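Local coordinates for protein alternansucrase (Leuconostoc mesenteroides, PDB 6HVG) that belongs to glycoside hydrolase family 70, a family of large multidomain proteins with a barrel-type core, and carries choline-binding-type repeats and a bound calcium ion, at residues Y144-Y153 against Q172-K182; D420-W428 against F482-S493. One frame throughout, in Å; residues are numbered along the deposited sequence.

Contact 1 (Y144-Y153 against Q172-K182)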
loop_
_atom_site.group_PDB
_atom_site.type_symbol
_atom_site.label_atom_id
_atom_site.label_comp_id
_atom_site.label_asym_id
_atom_site.label_seq_id
_atom_site.Cartn_x
_atom_site.Cartn_y
_atom_site.Cartn_z
ATOM N N TYR A 144 -22.497 26.599 0.456
ATOM C CA TYR A 144 -22.225 27.697 1.389
ATOM C C TYR A 144 -21.850 28.921 0.572
ATOM O O TYR A 144 -21.086 28.804 -0.376
ATOM C CB TYR A 144 -21.054 27.356 2.308
ATOM C CG TYR A 144 -21.387 26.466 3.470
ATOM C CD1 TYR A 144 -21.123 25.103 3.420
ATOM C CD2 TYR A 144 -21.937 26.989 4.636
ATOM C CE1 TYR A 144 -21.410 24.273 4.495
ATOM C CE2 TYR A 144 -22.237 26.167 5.715
ATOM C CZ TYR A 144 -21.969 24.805 5.638
ATOM O OH TYR A 144 -22.242 23.971 6.692
ATOM N N GLU A 145 -22.375 30.084 0.919
ATOM C CA GLU A 145 -21.941 31.323 0.281
ATOM C C GLU A 145 -21.441 32.287 1.339
ATOM O O GLU A 145 -21.939 32.277 2.463
ATOM C CB GLU A 145 -23.077 31.980 -0.496
ATOM C CG GLU A 145 -23.199 31.511 -1.931
ATOM C CD GLU A 145 -24.222 32.315 -2.699
ATOM O OE1 GLU A 145 -24.721 33.333 -2.163
ATOM O OE2 GLU A 145 -24.530 31.918 -3.840
ATOM N N ASN A 146 -20.472 33.118 0.960
ATOM C CA ASN A 146 -19.938 34.151 1.829
ATOM C C ASN A 146 -20.377 35.536 1.367
ATOM O O ASN A 146 -20.072 35.940 0.250
ATOM C CB ASN A 146 -18.408 34.063 1.864
ATOM C CG ASN A 146 -17.769 35.251 2.570
ATOM O OD1 ASN A 146 -17.818 36.379 2.075
ATOM N ND2 ASN A 146 -17.158 35.004 3.729
ATOM N N HIS A 147 -21.082 36.262 2.226
ATOM C CA HIS A 147 -21.490 37.632 1.905
ATOM C C HIS A 147 -20.938 38.597 2.949
ATOM O O HIS A 147 -21.210 38.454 4.146
ATOM C CB HIS A 147 -23.029 37.792 1.813
ATOM C CG HIS A 147 -23.696 36.801 0.907
ATOM N ND1 HIS A 147 -24.934 36.255 1.178
ATOM C CD2 HIS A 147 -23.282 36.235 -0.251
ATOM C CE1 HIS A 147 -25.253 35.399 0.223
ATOM N NE2 HIS A 147 -24.266 35.366 -0.653
ATOM N N ASN A 148 -20.171 39.581 2.489
ATOM C CA ASN A 148 -19.657 40.656 3.346
ATOM C C ASN A 148 -18.874 40.151 4.549
ATOM O O ASN A 148 -18.994 40.697 5.642
ATOM C CB ASN A 148 -20.806 41.561 3.803
ATOM C CG ASN A 148 -21.711 41.956 2.659
ATOM O OD1 ASN A 148 -21.374 41.758 1.493
ATOM N ND2 ASN A 148 -22.865 42.516 2.981
ATOM N N GLY A 149 -18.072 39.114 4.342
ATOM C CA GLY A 149 -17.285 38.543 5.413
ATOM C C GLY A 149 -18.009 37.510 6.258
ATOM O O GLY A 149 -17.492 37.071 7.291
ATOM N N TYR A 150 -19.183 37.073 5.818
ATOM C CA TYR A 150 -19.953 36.108 6.596
ATOM C C TYR A 150 -20.413 34.930 5.763
ATOM O O TYR A 150 -20.752 35.089 4.591
ATOM C CB TYR A 150 -21.155 36.796 7.210
ATOM C CG TYR A 150 -20.789 37.805 8.254
ATOM C CD1 TYR A 150 -20.593 37.419 9.582
ATOM C CD2 TYR A 150 -20.642 39.146 7.925
ATOM C CE1 TYR A 150 -20.265 38.343 10.556
ATOM C CE2 TYR A 150 -20.326 40.087 8.898
ATOM C CZ TYR A 150 -20.132 39.674 10.208
ATOM O OH TYR A 150 -19.813 40.583 11.179
ATOM N N PHE A 151 -20.439 33.756 6.387
ATOM C CA PHE A 151 -20.963 32.566 5.737
ATOM C C PHE A 151 -22.471 32.433 5.877
ATOM O O PHE A 151 -23.030 32.530 6.970
ATOM C CB PHE A 151 -20.280 31.323 6.251
ATOM C CG PHE A 151 -18.894 31.150 5.717
ATOM C CD1 PHE A 151 -18.651 30.306 4.640
ATOM C CD2 PHE A 151 -17.826 31.853 6.271
ATOM C CE1 PHE A 151 -17.370 30.151 4.136
ATOM C CE2 PHE A 151 -16.538 31.700 5.771
ATOM C CZ PHE A 151 -16.311 30.848 4.705
ATOM N N VAL A 152 -23.113 32.251 4.731
ATOM C CA VAL A 152 -24.521 31.932 4.618
ATOM C C VAL A 152 -24.585 30.498 4.074
ATOM O O VAL A 152 -23.621 30.019 3.455
ATOM C CB VAL A 152 -25.209 32.932 3.662
ATOM C CG1 VAL A 152 -26.626 32.506 3.324
ATOM C CG2 VAL A 152 -25.231 34.323 4.282
ATOM N N TYR A 153 -25.694 29.806 4.335
ATOM C CA TYR A 153 -25.935 28.477 3.770
ATOM C C TYR A 153 -27.252 28.475 3.032
ATOM O O TYR A 153 -28.279 28.772 3.631
ATOM C CB TYR A 153 -25.979 27.396 4.854
ATOM C CG TYR A 153 -26.097 26.000 4.279
ATOM C CD1 TYR A 153 -24.966 25.319 3.821
ATOM C CD2 TYR A 153 -27.331 25.363 4.182
ATOM C CE1 TYR A 153 -25.058 24.039 3.299
ATOM C CE2 TYR A 153 -27.442 24.088 3.654
ATOM C CZ TYR A 153 -26.307 23.420 3.217
ATOM O OH TYR A 153 -26.436 22.139 2.702
ATOM N N GLN A 172 -24.603 23.923 13.610
ATOM C CA GLN A 172 -24.219 25.309 13.312
ATOM C C GLN A 172 -25.384 26.256 13.584
ATOM O O GLN A 172 -26.520 25.801 13.743
ATOM C CB GLN A 172 -23.790 25.437 11.847
ATOM C CG GLN A 172 -22.657 24.503 11.426
ATOM C CD GLN A 172 -22.137 24.778 10.017
ATOM O OE1 GLN A 172 -22.891 25.213 9.135
ATOM N NE2 GLN A 172 -20.841 24.520 9.798
ATOM N N TYR A 173 -25.123 27.562 13.648
ATOM C CA TYR A 173 -26.187 28.542 13.930
ATOM C C TYR A 173 -26.070 29.754 13.014
ATOM O O TYR A 173 -24.968 30.198 12.715
ATOM C CB TYR A 173 -26.178 28.980 15.414
ATOM C CG TYR A 173 -27.354 29.882 15.815
ATOM C CD1 TYR A 173 -27.295 31.248 15.614
ATOM C CD2 TYR A 173 -28.529 29.365 16.382
ATOM C CE1 TYR A 173 -28.349 32.080 15.955
ATOM C CE2 TYR A 173 -29.593 30.199 16.720
ATOM C CZ TYR A 173 -29.488 31.562 16.501
ATOM O OH TYR A 173 -30.492 32.452 16.800
ATOM N N PHE A 174 -27.223 30.259 12.564
ATOM C CA PHE A 174 -27.316 31.483 11.777
ATOM C C PHE A 174 -28.322 32.438 12.408
ATOM O O PHE A 174 -29.426 32.038 12.750
ATOM C CB PHE A 174 -27.742 31.157 10.343
ATOM C CG PHE A 174 -26.889 30.108 9.691
ATOM C CD1 PHE A 174 -27.065 28.765 10.001
ATOM C CD2 PHE A 174 -25.894 30.461 8.792
ATOM C CE1 PHE A 174 -26.260 27.790 9.431
ATOM C CE2 PHE A 174 -25.097 29.484 8.206
ATOM C CZ PHE A 174 -25.272 28.146 8.527
ATOM N N ASP A 175 -27.934 33.698 12.567
ATOM C CA ASP A 175 -28.809 34.734 13.151
ATOM C C ASP A 175 -29.950 35.042 12.183
ATOM O O ASP A 175 -30.094 34.338 11.181
ATOM C CB ASP A 175 -28.004 36.012 13.448
ATOM C CG ASP A 175 -27.119 35.896 14.681
ATOM O OD1 ASP A 175 -27.564 35.311 15.691
ATOM O OD2 ASP A 175 -25.987 36.437 14.651
ATOM N N ASP A 176 -30.756 36.071 12.475
ATOM C CA ASP A 176 -31.919 36.436 11.618
ATOM C C ASP A 176 -31.574 36.895 10.173
ATOM O O ASP A 176 -32.343 36.639 9.236
ATOM C CB ASP A 176 -32.805 37.491 12.298
ATOM C CG ASP A 176 -33.493 36.973 13.579
ATOM O OD1 ASP A 176 -33.912 37.811 14.405
ATOM O OD2 ASP A 176 -33.627 35.745 13.777
ATOM N N ASN A 177 -30.428 37.552 9.989
ATOM C CA ASN A 177 -29.953 37.916 8.633
ATOM C C ASN A 177 -29.401 36.737 7.807
ATOM O O ASN A 177 -29.172 36.895 6.609
ATOM C CB ASN A 177 -28.923 39.065 8.679
ATOM C CG ASN A 177 -27.807 38.836 9.700
ATOM O OD1 ASN A 177 -27.497 37.702 10.088
ATOM N ND2 ASN A 177 -27.197 39.925 10.142
ATOM N N GLY A 178 -29.186 35.576 8.441
ATOM C CA GLY A 178 -28.746 34.354 7.750
ATOM C C GLY A 178 -27.255 34.103 7.877
ATOM O O GLY A 178 -26.717 33.136 7.314
ATOM N N TYR A 179 -26.574 34.979 8.611
ATOM C CA TYR A 179 -25.128 34.858 8.799
ATOM C C TYR A 179 -24.811 33.788 9.824
ATOM O O TYR A 179 -25.589 33.538 10.749
ATOM C CB TYR A 179 -24.526 36.195 9.243
ATOM C CG TYR A 179 -24.618 37.308 8.220
ATOM C CD1 TYR A 179 -24.732 37.036 6.855
ATOM C CD2 TYR A 179 -24.545 38.641 8.611
ATOM C CE1 TYR A 179 -24.787 38.056 5.920
ATOM C CE2 TYR A 179 -24.609 39.669 7.682
ATOM C CZ TYR A 179 -24.727 39.364 6.337
ATOM O OH TYR A 179 -24.791 40.356 5.390
ATOM N N GLN A 180 -23.659 33.161 9.651
ATOM C CA GLN A 180 -23.228 32.112 10.550
ATOM C C GLN A 180 -22.398 32.693 11.677
ATOM O O GLN A 180 -21.528 33.536 11.458
ATOM C CB GLN A 180 -22.419 31.062 9.810
ATOM C CG GLN A 180 -21.920 29.936 10.693
ATOM C CD GLN A 180 -21.125 28.891 9.929
ATOM O OE1 GLN A 180 -21.126 28.871 8.697
ATOM N NE2 GLN A 180 -20.457 27.993 10.665
ATOM N N VAL A 181 -22.681 32.210 12.884
ATOM C CA VAL A 181 -22.065 32.686 14.113
ATOM C C VAL A 181 -20.890 31.815 14.490
ATOM O O VAL A 181 -21.000 30.614 14.493
ATOM C CB VAL A 181 -23.076 32.673 15.269
ATOM C CG1 VAL A 181 -22.449 33.190 16.544
ATOM C CG2 VAL A 181 -24.292 33.517 14.914
ATOM N N LYS A 182 -19.770 32.449 14.819
ATOM C CA LYS A 182 -18.557 31.764 15.216
ATOM C C LYS A 182 -17.945 32.425 16.441
ATOM O O LYS A 182 -17.905 33.651 16.564
ATOM C CB LYS A 182 -17.557 31.782 14.084
ATOM C CG LYS A 182 -17.922 30.843 12.973
ATOM C CD LYS A 182 -16.919 30.889 11.839
ATOM C CE LYS A 182 -17.454 30.203 10.585
ATOM N NZ LYS A 182 -16.439 30.249 9.501
HETATM O O HOH W 1 -27.569 30.937 6.140
#

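Contact 2 (D420-W428 against F482-S493)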
loop_
_atom_site.group_PDB
_atom_site.type_symbol
_atom_site.label_atom_id
_atom_site.label_comp_id
_atom_site.label_asym_id
_atom_site.label_seq_id
_atom_site.Cartn_x
_atom_site.Cartn_y
_atom_site.Cartn_z
ATOM N N ASP A 420 5.660 -45.827 21.401
ATOM C CA ASP A 420 4.473 -46.320 22.125
ATOM C C ASP A 420 3.535 -45.153 22.464
ATOM O O ASP A 420 3.936 -43.980 22.430
ATOM C CB ASP A 420 4.867 -47.044 23.431
ATOM C CG ASP A 420 5.723 -48.278 23.199
ATOM O OD1 ASP A 420 5.276 -49.235 22.541
ATOM O OD2 ASP A 420 6.862 -48.299 23.707
ATOM N N ILE A 421 2.299 -45.504 22.805
ATOM C CA ILE A 421 1.250 -44.541 23.103
ATOM C C ILE A 421 0.630 -44.913 24.448
ATOM O O ILE A 421 0.245 -46.059 24.667
ATOM C CB ILE A 421 0.141 -44.584 22.033
ATOM C CG1 ILE A 421 0.633 -43.998 20.698
ATOM C CG2 ILE A 421 -1.119 -43.866 22.534
ATOM C CD1 ILE A 421 0.577 -42.494 20.618
ATOM N N LEU A 422 0.509 -43.934 25.334
ATOM C CA LEU A 422 -0.130 -44.120 26.636
ATOM C C LEU A 422 -1.645 -44.087 26.473
ATOM O O LEU A 422 -2.273 -43.137 26.903
ATOM C CB LEU A 422 0.331 -43.010 27.589
ATOM C CG LEU A 422 -0.163 -43.007 29.026
ATOM C CD1 LEU A 422 0.537 -44.103 29.819
ATOM C CD2 LEU A 422 0.005 -41.646 29.709
ATOM N N LYS A 423 -2.233 -45.119 25.856
ATOM C CA LYS A 423 -3.676 -45.102 25.561
ATOM C C LYS A 423 -4.450 -44.850 26.853
ATOM O O LYS A 423 -4.109 -45.396 27.902
ATOM C CB LYS A 423 -4.158 -46.378 24.831
ATOM C CG LYS A 423 -4.275 -47.628 25.697
ATOM C CD LYS A 423 -5.339 -48.619 25.188
ATOM C CE LYS A 423 -5.236 -50.017 25.864
ATOM N NZ LYS A 423 -6.514 -50.545 26.444
ATOM N N ASN A 424 -5.419 -43.940 26.773
ATOM C CA ASN A 424 -6.327 -43.635 27.875
ATOM C C ASN A 424 -5.614 -43.208 29.161
ATOM O O ASN A 424 -6.254 -43.072 30.217
ATOM C CB ASN A 424 -7.235 -44.849 28.154
ATOM C CG ASN A 424 -8.483 -44.499 28.956
ATOM O OD1 ASN A 424 -8.961 -43.364 28.930
ATOM N ND2 ASN A 424 -9.027 -45.488 29.655
ATOM N N GLY A 425 -4.304 -42.981 29.068
ATOM C CA GLY A 425 -3.516 -42.647 30.230
ATOM C C GLY A 425 -3.257 -43.832 31.147
ATOM O O GLY A 425 -2.975 -43.622 32.309
ATOM N N ASP A 426 -3.367 -45.064 30.656
ATOM C CA ASP A 426 -3.236 -46.241 31.527
ATOM C C ASP A 426 -2.114 -47.142 31.095
ATOM O O ASP A 426 -1.195 -47.433 31.875
ATOM C CB ASP A 426 -4.535 -47.064 31.568
ATOM C CG ASP A 426 -5.643 -46.385 32.356
ATOM O OD1 ASP A 426 -6.836 -46.760 32.209
ATOM O OD2 ASP A 426 -5.310 -45.467 33.129
ATOM N N THR A 427 -2.206 -47.600 29.854
ATOM C CA THR A 427 -1.315 -48.633 29.383
ATOM C C THR A 427 -0.619 -48.212 28.106
ATOM O O THR A 427 -1.247 -47.703 27.178
ATOM C CB THR A 427 -2.040 -49.985 29.197
ATOM O OG1 THR A 427 -3.196 -49.815 28.381
ATOM C CG2 THR A 427 -2.451 -50.542 30.554
ATOM N N TRP A 428 0.694 -48.419 28.086
ATOM C CA TRP A 428 1.513 -48.132 26.919
ATOM C C TRP A 428 1.308 -49.234 25.914
ATOM O O TRP A 428 1.427 -50.409 26.243
ATOM C CB TRP A 428 2.980 -48.065 27.287
ATOM C CG TRP A 428 3.368 -46.848 28.066
ATOM C CD1 TRP A 428 3.573 -46.772 29.405
ATOM C CD2 TRP A 428 3.638 -45.534 27.541
ATOM N NE1 TRP A 428 3.957 -45.497 29.753
ATOM C CE2 TRP A 428 3.996 -44.720 28.627
ATOM C CE3 TRP A 428 3.610 -44.974 26.261
ATOM C CZ2 TRP A 428 4.324 -43.375 28.476
ATOM C CZ3 TRP A 428 3.940 -43.629 26.109
ATOM C CH2 TRP A 428 4.290 -42.847 27.214
ATOM N N PHE A 482 4.041 -34.318 31.316
ATOM C CA PHE A 482 3.539 -35.689 31.339
ATOM C C PHE A 482 2.129 -35.800 31.911
ATOM O O PHE A 482 1.330 -36.559 31.375
ATOM C CB PHE A 482 4.493 -36.617 32.076
ATOM C CG PHE A 482 4.130 -38.066 31.945
ATOM C CD1 PHE A 482 4.287 -38.736 30.731
ATOM C CD2 PHE A 482 3.609 -38.770 33.035
ATOM C CE1 PHE A 482 3.943 -40.082 30.612
ATOM C CE2 PHE A 482 3.260 -40.109 32.921
ATOM C CZ PHE A 482 3.425 -40.764 31.707
ATOM N N VAL A 483 1.799 -35.019 32.942
ATOM C CA VAL A 483 0.415 -35.009 33.430
ATOM C C VAL A 483 -0.517 -34.443 32.349
ATOM O O VAL A 483 -1.650 -34.884 32.231
ATOM C CB VAL A 483 0.201 -34.288 34.796
ATOM C CG1 VAL A 483 1.152 -34.829 35.827
ATOM C CG2 VAL A 483 0.364 -32.794 34.691
ATOM N N ILE A 484 -0.035 -33.501 31.539
ATOM C CA ILE A 484 -0.782 -33.024 30.367
ATOM C C ILE A 484 -0.879 -34.103 29.295
ATOM O O ILE A 484 -1.929 -34.251 28.668
ATOM C CB ILE A 484 -0.152 -31.754 29.740
ATOM C CG1 ILE A 484 -0.208 -30.570 30.717
ATOM C CG2 ILE A 484 -0.848 -31.371 28.438
ATOM C CD1 ILE A 484 -1.593 -29.992 30.935
ATOM N N GLN A 485 0.194 -34.868 29.090
ATOM C CA GLN A 485 0.151 -35.960 28.110
ATOM C C GLN A 485 -0.914 -36.980 28.491
ATOM O O GLN A 485 -1.697 -37.409 27.649
ATOM C CB GLN A 485 1.514 -36.654 27.955
ATOM C CG GLN A 485 1.463 -37.890 27.054
ATOM C CD GLN A 485 2.829 -38.454 26.705
ATOM O OE1 GLN A 485 3.855 -37.895 27.079
ATOM N NE2 GLN A 485 2.840 -39.574 25.983
ATOM N N THR A 486 -0.931 -37.363 29.764
ATOM C CA THR A 486 -1.912 -38.297 30.279
ATOM C C THR A 486 -3.321 -37.732 29.978
ATOM O O THR A 486 -4.144 -38.374 29.328
ATOM C CB THR A 486 -1.669 -38.567 31.789
ATOM O OG1 THR A 486 -0.478 -39.350 31.938
ATOM C CG2 THR A 486 -2.853 -39.302 32.437
ATOM N N ALA A 487 -3.569 -36.502 30.399
ATOM C CA ALA A 487 -4.864 -35.865 30.175
ATOM C C ALA A 487 -5.240 -35.836 28.711
ATOM O O ALA A 487 -6.410 -35.970 28.377
ATOM C CB ALA A 487 -4.862 -34.455 30.745
ATOM N N ILE A 488 -4.255 -35.638 27.841
ATOM C CA ILE A 488 -4.504 -35.645 26.418
ATOM C C ILE A 488 -5.019 -37.009 25.968
ATOM O O ILE A 488 -5.988 -37.094 25.209
ATOM C CB ILE A 488 -3.248 -35.244 25.608
ATOM C CG1 ILE A 488 -3.038 -33.729 25.700
ATOM C CG2 ILE A 488 -3.386 -35.625 24.122
ATOM C CD1 ILE A 488 -1.671 -33.263 25.252
ATOM N N GLU A 489 -4.391 -38.077 26.428
ATOM C CA GLU A 489 -4.780 -39.410 25.983
ATOM C C GLU A 489 -6.175 -39.788 26.466
ATOM O O GLU A 489 -6.867 -40.595 25.821
ATOM C CB GLU A 489 -3.755 -40.441 26.420
ATOM C CG GLU A 489 -2.351 -40.213 25.871
ATOM C CD GLU A 489 -2.195 -40.524 24.381
ATOM O OE1 GLU A 489 -3.203 -40.649 23.665
ATOM O OE2 GLU A 489 -1.034 -40.616 23.938
ATOM N N GLN A 490 -6.583 -39.193 27.587
ATOM C CA GLN A 490 -7.932 -39.387 28.131
ATOM C C GLN A 490 -9.037 -38.719 27.304
ATOM O O GLN A 490 -10.098 -39.315 27.091
ATOM C CB GLN A 490 -7.993 -38.891 29.580
ATOM C CG GLN A 490 -7.230 -39.773 30.568
ATOM C CD GLN A 490 -7.066 -39.125 31.929
ATOM O OE1 GLN A 490 -7.410 -37.957 32.119
ATOM N NE2 GLN A 490 -6.510 -39.873 32.879
ATOM N N GLN A 491 -8.792 -37.488 26.856
ATOM C CA GLN A 491 -9.752 -36.792 26.009
ATOM C C GLN A 491 -9.756 -37.364 24.588
ATOM O O GLN A 491 -10.739 -37.171 23.875
ATOM C CB GLN A 491 -9.511 -35.285 25.984
ATOM C CG GLN A 491 -9.681 -34.560 27.309
ATOM C CD GLN A 491 -11.120 -34.254 27.697
ATOM O OE1 GLN A 491 -11.547 -34.528 28.824
ATOM N NE2 GLN A 491 -11.863 -33.625 26.775
ATOM N N ILE A 492 -8.674 -38.041 24.179
ATOM C CA ILE A 492 -8.659 -38.775 22.901
ATOM C C ILE A 492 -9.568 -40.011 22.954
ATOM O O ILE A 492 -10.301 -40.305 22.000
ATOM C CB ILE A 492 -7.216 -39.167 22.467
ATOM C CG1 ILE A 492 -6.463 -37.928 21.980
ATOM C CG2 ILE A 492 -7.213 -40.214 21.350
ATOM C CD1 ILE A 492 -4.960 -38.080 21.908
ATOM N N SER A 493 -9.508 -40.733 24.065
ATOM C CA SER A 493 -10.397 -41.877 24.288
ATOM C C SER A 493 -11.857 -41.445 24.436
ATOM O O SER A 493 -12.746 -42.050 23.848
ATOM C CB SER A 493 -9.939 -42.647 25.520
ATOM O OG SER A 493 -8.657 -43.190 25.286
#

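Contact 1 (Y144-Y153 against Q172-K182)
The rings of Tyr-150 and Tyr-179 form an offset stack, nearly parallel at 9° with centroids 4.7 Å apart. The overlap is shifted toward the root of Tyr-150: its CB lies over the face of the Tyr-179 ring, 3.8 Å from the centroid, as a CH-pi contact. Val-152 meets the same ring differently, with CG2 in the ring plane at the edge, 3.8 Å from Tyr-179 CD1. With chi1 at 170° Val-152 turns CG1 anti to the backbone N, which leaves CG2 facing the tyrosine. Further along the strand, Tyr-153 CB packs 3.8 Å from CZ of Phe-174, whose ring edge also faces the carbonyl of Phe-151. Strands 144-147 and 150-153 make a hairpin closed by a type I' turn from His-147 to Tyr-150, and this hairpin leans on the loop that follows strand 170-174. Hairpins alternating with loops are the pattern of choline-binding repeats, and 172-182 falls within one. The backbones touch through a weak, bent hydrogen bond from Gln-180 N to Phe-151 O (2.8 Å, 127°), while water 1 bridges Tyr-153 N and Gly-178 O. An Asx turn, in which Asn-177 OD1 accepts from Tyr-179 N, braces the loop just before the stacked tyrosine. At the polar edge Tyr-144 OH donates to Gln-172 OE1 (2.8 Å), the hydroxyl standing above the plane of the carbonyl, off its lone pairs. Lys-182 NZ lies 3.9 Å from Phe-151 CD2 and is hydrogen-bonded to Val-198 O.

Contact 2 (D420-W428 against F482-S493)
The turn at Asn-424 and Gly-425 rests on helix 482-493, with strand 420-423 crossing its axis at 72° and 8.0 Å away. Gly-425, with no side chain to hold the chains apart, brings its CA to 4.1 Å from Thr-486 CG2. Leu-422 points toward the helix beside it: CD2 lies 4.1 Å from Phe-482 CZ and also touches Thr-486, while CD1 covers one face of the Trp-428 indole. That indole presents CZ2 to the edge of the Phe-482 ring, 3.9 Å from CE1 and near the ring plane. Its CH2 meets NE2 of Gln-485, an amide turned perpendicular to the indole and hydrogen-bonded to Asn-393. Glu-489 sets CB and CG against the Leu-422 carbonyl oxygen, and a bend at chi2 (-73°) swings the carboxylate toward Ile-421, OE2 3.5 Å from Ile-421 CG2; its OE1 pairs in a salt bridge with Arg-437. Toward the C-terminal end of 482-493, Ser-493 OG packs 3.6 Å from Asn-424 CB while donating to the Glu-489 carbonyl, which also accepts from Ser-493 N. This is a two-stranded antiparallel hairpin, with a type II turn from Leu-422 to Gly-425, laid across one side of helix 474-495, whose other sides meet helices 447-462 and 499-511.

Both segments of contact 1 precede those of contact 2 along the chain, and the two share no strand, helix or sheet. Their centres lie 79 Å apart, with about 60 Å between nearest atoms, and both sit far from the centre of the chain. Contact 1 belongs to the all-beta, repeat-bearing N-terminal part, contact 2 to a group of helices (447-462, 474-495, 499-511). Each sets a two-stranded hairpin against a later piece of chain, a loop in the first and a helix in the second. Their separation suits the U-shaped course of family 70 proteins, in which contact 1 probably lies in domain V and contact 2 in domain IV; neither includes a calcium ligand.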